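Local coordinates for cytochrome cL (Hyphomicrobium denitrificans, PDB 2D0W), which carries a covalently bound heme and transfers electrons in the periplasm, probably as the electron acceptor for methanol dehydrogenase during methanol oxidation, at residues Arg25-Val30 / Asp39-Val44; Glu93-Gly98 / Lys117-Ile122. One frame throughout, in Å; residues are numbered along the deposited sequence.

Interaction 1 (Arg25-Val30 / Asp39-Val44); sequences RDTPAV and DPYVEV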
# COMPACT_ATOMS: atom_id res chain seq x y z
N ARG A 25 -14.73 -2.06 6.44
CA ARG A 25 -13.95 -1.68 7.60
C ARG A 25 -13.92 -2.80 8.64
O ARG A 25 -13.03 -2.84 9.51
CB ARG A 25 -14.45 -0.37 8.24
CG ARG A 25 -15.43 0.38 7.41
CD ARG A 25 -15.24 1.87 7.25
NE ARG A 25 -15.68 2.62 8.40
CZ ARG A 25 -16.19 3.85 8.39
NH1 ARG A 25 -16.39 4.51 7.26
NH2 ARG A 25 -16.52 4.42 9.54
N ASP A 26 -14.91 -3.68 8.60
CA ASP A 26 -15.05 -4.66 9.67
C ASP A 26 -14.20 -5.92 9.41
O ASP A 26 -14.75 -7.02 9.37
CB ASP A 26 -16.55 -5.01 9.88
CG ASP A 26 -16.77 -6.09 10.98
OD1 ASP A 26 -15.98 -6.16 11.94
OD2 ASP A 26 -17.73 -6.89 10.87
N THR A 27 -12.89 -5.78 9.20
CA THR A 27 -12.04 -6.98 8.95
C THR A 27 -10.92 -7.02 9.98
O THR A 27 -10.55 -5.96 10.54
CB THR A 27 -11.42 -7.03 7.50
OG1 THR A 27 -10.34 -6.10 7.42
CG2 THR A 27 -12.48 -6.73 6.41
N PRO A 28 -10.41 -8.22 10.29
CA PRO A 28 -9.34 -8.20 11.27
C PRO A 28 -8.17 -7.33 10.86
O PRO A 28 -7.54 -6.71 11.71
CB PRO A 28 -8.93 -9.68 11.35
CG PRO A 28 -10.20 -10.41 11.05
CD PRO A 28 -10.75 -9.62 9.90
N ALA A 29 -7.89 -7.27 9.56
CA ALA A 29 -6.73 -6.52 9.11
C ALA A 29 -6.92 -5.00 9.35
O ALA A 29 -6.00 -4.30 9.73
CB ALA A 29 -6.42 -6.82 7.68
N VAL A 30 -8.11 -4.51 9.12
CA VAL A 30 -8.39 -3.10 9.27
C VAL A 30 -8.34 -2.74 10.77
O VAL A 30 -7.83 -1.69 11.16
CB VAL A 30 -9.72 -2.76 8.66
CG1 VAL A 30 -10.14 -1.29 9.04
CG2 VAL A 30 -9.63 -2.90 7.14
N ASP A 39 0.23 -2.63 8.49
CA ASP A 39 -0.71 -3.25 7.52
C ASP A 39 -0.35 -4.71 7.46
O ASP A 39 0.71 -5.05 6.90
CB ASP A 39 -0.48 -2.64 6.14
CG ASP A 39 -1.32 -3.28 5.05
OD1 ASP A 39 -1.30 -2.74 3.89
OD2 ASP A 39 -2.05 -4.28 5.29
N PRO A 40 -1.21 -5.59 8.03
CA PRO A 40 -0.91 -7.04 8.11
C PRO A 40 -1.04 -7.83 6.82
O PRO A 40 -0.72 -9.04 6.78
CB PRO A 40 -1.90 -7.55 9.13
CG PRO A 40 -3.04 -6.55 9.08
CD PRO A 40 -2.50 -5.25 8.65
N TYR A 41 -1.46 -7.16 5.74
CA TYR A 41 -1.46 -7.82 4.44
C TYR A 41 -0.13 -7.75 3.72
O TYR A 41 0.04 -8.35 2.64
CB TYR A 41 -2.53 -7.23 3.52
CG TYR A 41 -3.97 -7.50 3.92
CD1 TYR A 41 -4.33 -8.67 4.61
CD2 TYR A 41 -4.95 -6.62 3.57
CE1 TYR A 41 -5.66 -8.93 4.94
CE2 TYR A 41 -6.30 -6.86 3.89
CZ TYR A 41 -6.65 -8.04 4.57
OH TYR A 41 -7.98 -8.28 4.89
N VAL A 42 0.80 -6.98 4.25
CA VAL A 42 2.10 -6.79 3.58
C VAL A 42 2.79 -8.14 3.42
O VAL A 42 2.86 -8.93 4.37
CB VAL A 42 2.95 -5.70 4.32
CG1 VAL A 42 4.42 -5.68 3.91
CG2 VAL A 42 2.39 -4.28 4.03
N GLU A 43 3.22 -8.41 2.19
CA GLU A 43 3.89 -9.66 1.84
C GLU A 43 3.07 -10.96 2.07
O GLU A 43 3.64 -12.06 2.16
CB GLU A 43 5.31 -9.72 2.47
CG GLU A 43 6.37 -8.89 1.75
CD GLU A 43 6.38 -9.11 0.23
OE1 GLU A 43 6.91 -10.14 -0.24
OE2 GLU A 43 5.86 -8.23 -0.51
N VAL A 44 1.75 -10.82 2.19
CA VAL A 44 0.85 -11.98 2.14
C VAL A 44 0.51 -12.17 0.67
O VAL A 44 -0.27 -11.38 0.09
CB VAL A 44 -0.47 -11.79 2.97
CG1 VAL A 44 -1.36 -13.03 2.90
CG2 VAL A 44 -0.19 -11.40 4.41
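Ala29, in the first turn of helix 28-36, lays its methyl on a face of the Tyr41 ring in the loop that follows the helix. From CB of Tyr41, CG stands anti to the carbonyl carbon and beside the backbone N (chi1 -68°), which carries the ring back toward helix 28-36. Contact builds up toward the far end of the ring: CD1 of Tyr41 is 4.1 Å from Ala29 CB, and CE1 comes within 3.5 Å of that methyl. CZ of Tyr41 is closest, 3.3 Å from Ala29 CB, so the methyl sits over the phenol end of the face, off centre. Tyr41 CE2 and OH lie 3.8 and 3.5 Å from the same Ala29 CB. This is a CH-pi contact, with Ala29 CB 3.7 Å from the ring centroid. Pro40 closes in beside it, its CG 3.7 Å from Ala29 CB. At the tip, Tyr41 OH hydrogen-bonds to OD1 of Asp113 in helix 112-124, and Thr27 OG1 bonds to the same oxygen. Thr27 OG1 also accepts from Val30 N at 3.2 Å, the N-cap bond of helix 28-36. At the base, Asp39 OD2 accepts from the backbone N of Tyr41 in an Asx turn, the donor approaching from above the carboxylate plane. A phenylalanine in place of Tyr41 could still cover Ala29 but would probably leave Asp113 OD1 without one of its hydroxyl partners. The chemistry is thus divided: an apolar ring face seats the loop against helix 28-36, while the phenol oxygen and the helix-capping threonine share one carboxylate oxygen.

Interaction 2 (Glu93-Gly98 / Lys117-Ile122); sequences ETIFGG and KLIAWI. With HEM (protoporphyrin IX containing Fe), chain H.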
# COMPACT_ATOMS: atom_id res chain seq x y z
N GLU A 93 -1.68 7.52 4.81
CA GLU A 93 -2.09 8.92 4.97
C GLU A 93 -1.92 9.63 3.60
O GLU A 93 -2.80 10.37 3.17
CB GLU A 93 -1.23 9.60 6.07
CG GLU A 93 -1.44 9.14 7.49
CD GLU A 93 -0.45 9.79 8.51
OE1 GLU A 93 0.76 9.88 8.18
OE2 GLU A 93 -0.88 10.19 9.63
N THR A 94 -0.83 9.34 2.88
CA THR A 94 -0.61 9.97 1.55
C THR A 94 -1.71 9.57 0.59
O THR A 94 -2.33 10.42 -0.06
CB THR A 94 0.77 9.62 1.03
OG1 THR A 94 1.72 10.13 1.96
CG2 THR A 94 1.03 10.21 -0.38
N ILE A 95 -2.00 8.27 0.53
CA ILE A 95 -3.08 7.77 -0.33
C ILE A 95 -4.42 8.30 0.11
O ILE A 95 -5.17 8.79 -0.73
CB ILE A 95 -3.09 6.23 -0.47
CG1 ILE A 95 -1.70 5.78 -0.89
CG2 ILE A 95 -4.14 5.78 -1.55
CD1 ILE A 95 -1.39 4.28 -0.58
N PHE A 96 -4.71 8.24 1.42
CA PHE A 96 -6.03 8.61 1.93
C PHE A 96 -6.29 10.10 1.69
O PHE A 96 -7.32 10.46 1.14
CB PHE A 96 -6.20 8.30 3.45
CG PHE A 96 -7.62 8.29 3.89
CD1 PHE A 96 -8.34 9.48 4.05
CD2 PHE A 96 -8.27 7.09 4.16
CE1 PHE A 96 -9.69 9.44 4.46
CE2 PHE A 96 -9.59 7.06 4.54
CZ PHE A 96 -10.31 8.22 4.68
N GLY A 97 -5.35 10.94 2.15
CA GLY A 97 -5.58 12.38 2.15
C GLY A 97 -4.97 13.09 0.97
O GLY A 97 -5.30 14.23 0.74
N GLY A 98 -4.11 12.41 0.21
CA GLY A 98 -3.45 13.00 -0.97
C GLY A 98 -2.16 13.76 -0.68
O GLY A 98 -1.69 13.76 0.47
N LYS A 117 -4.76 -3.70 0.93
CA LYS A 117 -4.27 -4.62 -0.09
C LYS A 117 -3.52 -3.83 -1.16
O LYS A 117 -2.53 -4.26 -1.74
CB LYS A 117 -5.44 -5.36 -0.74
CG LYS A 117 -6.15 -6.39 0.15
CD LYS A 117 -7.40 -6.91 -0.60
CE LYS A 117 -8.03 -8.10 0.06
NZ LYS A 117 -8.42 -7.70 1.40
N LEU A 118 -4.03 -2.66 -1.45
CA LEU A 118 -3.30 -1.73 -2.34
C LEU A 118 -1.90 -1.46 -1.79
O LEU A 118 -0.91 -1.49 -2.53
CB LEU A 118 -4.07 -0.41 -2.44
CG LEU A 118 -3.37 0.75 -3.15
CD1 LEU A 118 -2.88 0.36 -4.55
CD2 LEU A 118 -4.33 1.99 -3.16
N ILE A 119 -1.81 -1.15 -0.51
CA ILE A 119 -0.50 -0.83 0.11
C ILE A 119 0.42 -2.10 0.03
O ILE A 119 1.60 -2.01 -0.29
CB ILE A 119 -0.72 -0.34 1.53
CG1 ILE A 119 -1.29 1.08 1.53
CG2 ILE A 119 0.58 -0.41 2.40
CD1 ILE A 119 -1.85 1.60 2.91
N ALA A 120 -0.12 -3.28 0.27
CA ALA A 120 0.67 -4.53 0.17
C ALA A 120 1.24 -4.67 -1.22
O ALA A 120 2.38 -5.11 -1.40
CB ALA A 120 -0.17 -5.77 0.50
N TRP A 121 0.45 -4.29 -2.23
CA TRP A 121 0.94 -4.34 -3.65
C TRP A 121 2.06 -3.36 -3.85
O TRP A 121 3.05 -3.70 -4.48
CB TRP A 121 -0.16 -4.03 -4.69
CG TRP A 121 0.33 -4.07 -6.12
CD1 TRP A 121 0.36 -3.04 -7.04
CD2 TRP A 121 0.87 -5.20 -6.79
NE1 TRP A 121 0.88 -3.48 -8.24
CE2 TRP A 121 1.20 -4.80 -8.11
CE3 TRP A 121 1.11 -6.53 -6.41
CZ2 TRP A 121 1.77 -5.69 -9.05
CZ3 TRP A 121 1.69 -7.41 -7.35
CH2 TRP A 121 2.01 -6.97 -8.65
N ILE A 122 1.86 -2.10 -3.40
CA ILE A 122 2.91 -1.09 -3.49
C ILE A 122 4.23 -1.56 -2.84
O ILE A 122 5.30 -1.36 -3.41
CB ILE A 122 2.45 0.31 -2.92
CG1 ILE A 122 1.30 0.86 -3.78
CG2 ILE A 122 3.67 1.27 -2.81
CD1 ILE A 122 0.56 2.05 -3.08
CHA HEM H . 2.60 11.30 -5.15
CHB HEM H . 0.43 6.99 -4.50
CHC HEM H . -2.95 7.96 -7.88
CHD HEM H . -0.06 11.61 -9.28
C1A HEM H . 2.29 10.06 -4.59
C2A HEM H . 2.86 9.43 -3.41
C3A HEM H . 2.28 8.24 -3.26
C4A HEM H . 1.28 8.06 -4.31
CMA HEM H . 2.57 7.17 -2.17
CAA HEM H . 4.01 10.01 -2.54
CBA HEM H . 5.32 9.57 -3.22
CGA HEM H . 6.55 9.91 -2.39
O1A HEM H . 6.41 10.22 -1.18
O2A HEM H . 7.66 9.89 -2.97
C1B HEM H . -0.70 6.89 -5.31
C2B HEM H . -1.70 5.82 -5.42
C3B HEM H . -2.60 6.12 -6.23
C4B HEM H . -2.29 7.37 -6.85
CMB HEM H . -1.53 4.52 -4.64
CAB HEM H . -3.97 5.44 -6.35
CBB HEM H . -4.72 5.25 -5.31
C1C HEM H . -2.45 9.04 -8.58
C2C HEM H . -3.13 9.78 -9.66
C3C HEM H . -2.31 10.73 -10.07
C4C HEM H . -1.12 10.74 -9.20
CMC HEM H . -4.25 9.13 -10.45
CAC HEM H . -2.33 11.59 -11.38
CBC HEM H . -3.47 12.12 -11.71
C1D HEM H . 0.85 11.95 -8.30
C2D HEM H . 1.70 13.12 -8.30
C3D HEM H . 2.52 13.04 -7.01
C4D HEM H . 2.12 11.81 -6.36
CMD HEM H . 1.75 14.24 -9.38
CAD HEM H . 3.59 14.05 -6.45
CBD HEM H . 2.81 14.78 -5.36
CGD HEM H . 3.69 15.54 -4.39
O1D HEM H . 3.17 16.11 -3.41
O2D HEM H . 4.91 15.54 -4.60
NA HEM H . 1.35 9.19 -5.10
NB HEM H . -1.11 7.78 -6.29
NC HEM H . -1.25 9.68 -8.29
ND HEM H . 1.15 11.21 -7.17
FE HEM H . -0.03 9.49 -6.64
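Ile95 points from helix 88-97 at Leu118, Ile119 and Ile122, which line the facing side of helix 112-124. The two helix segments run 130° apart in direction with axes 11.8 Å apart at closest approach, a wide spacing bridged by branched aliphatic side chains. In Ile95, CG1 lies anti to the carbonyl carbon and CG2 anti to the backbone N (chi1 -52°), a setting that sends the CG1-CD1 arm to Ile119 and Ile122 and leaves CG2 for Leu118 and the heme. The longer arm ends in CD1, which meets Ile122 tip to tip, 3.9 Å from CD1 of that residue. The same Ile95 CD1 lies 3.8 Å from Ile119 CG1, where the two side chains cross obliquely; three residues apart on their helix, Ile119 and Ile122 both meet this one methyl. The shorter branch turns to Leu118, with Ile95 CG2 4.1 Å from Leu118 CD2.

The heme edge joins the cluster. Ile122 CD1 lies 3.6 Å from the ring methyl CMB. The vinyl-derived carbon CBB is approached by both helices, at 3.8 Å from Ile95 CG2 and 3.9 Å from Leu118 CD2. One residue before Ile95, Thr94 also reaches the heme, placing its methyl CG2 3.6 Å from C2A, while its OG1 lies within hydrogen-bonding range of Gly90 O, Asn85 OD1 and Thr8 OG1, among which its single proton is presumably shared. All four residues that meet across the helices are buried, and their mutual contacts are purely apolar. Backbone hydrogen bonding joins Ile95 to His106, just beyond the axial ligand Met103. Two helices closing with aliphatic side chains on the edge of a covalently held heme are characteristic of the all-helical cytochrome c fold, whose iron here is bound by His63 and Met103.

Interaction 1 closes along the chain before interaction 2 opens, yet the two touch through helix 112-124, their centres 13 Å apart. The 39-44 loop lies against that helix: Asp39 OD1 is 3.4 Å from Ile119 CG2, and Tyr41 O is as close to Ala120 CB. Lys117 NZ comes 3.4 Å from CE2 of the Tyr41 ring and forms a salt bridge with Asp113, the residue that also binds the Tyr41 hydroxyl. Ile119 therefore has a neighbour in each contact, Asp39 in the loop and Ile95 toward the heme. Interaction 2 lines the heme pocket, whereas interaction 1 is peripheral packing behind it, near the Cys47-Cys165 disulfide.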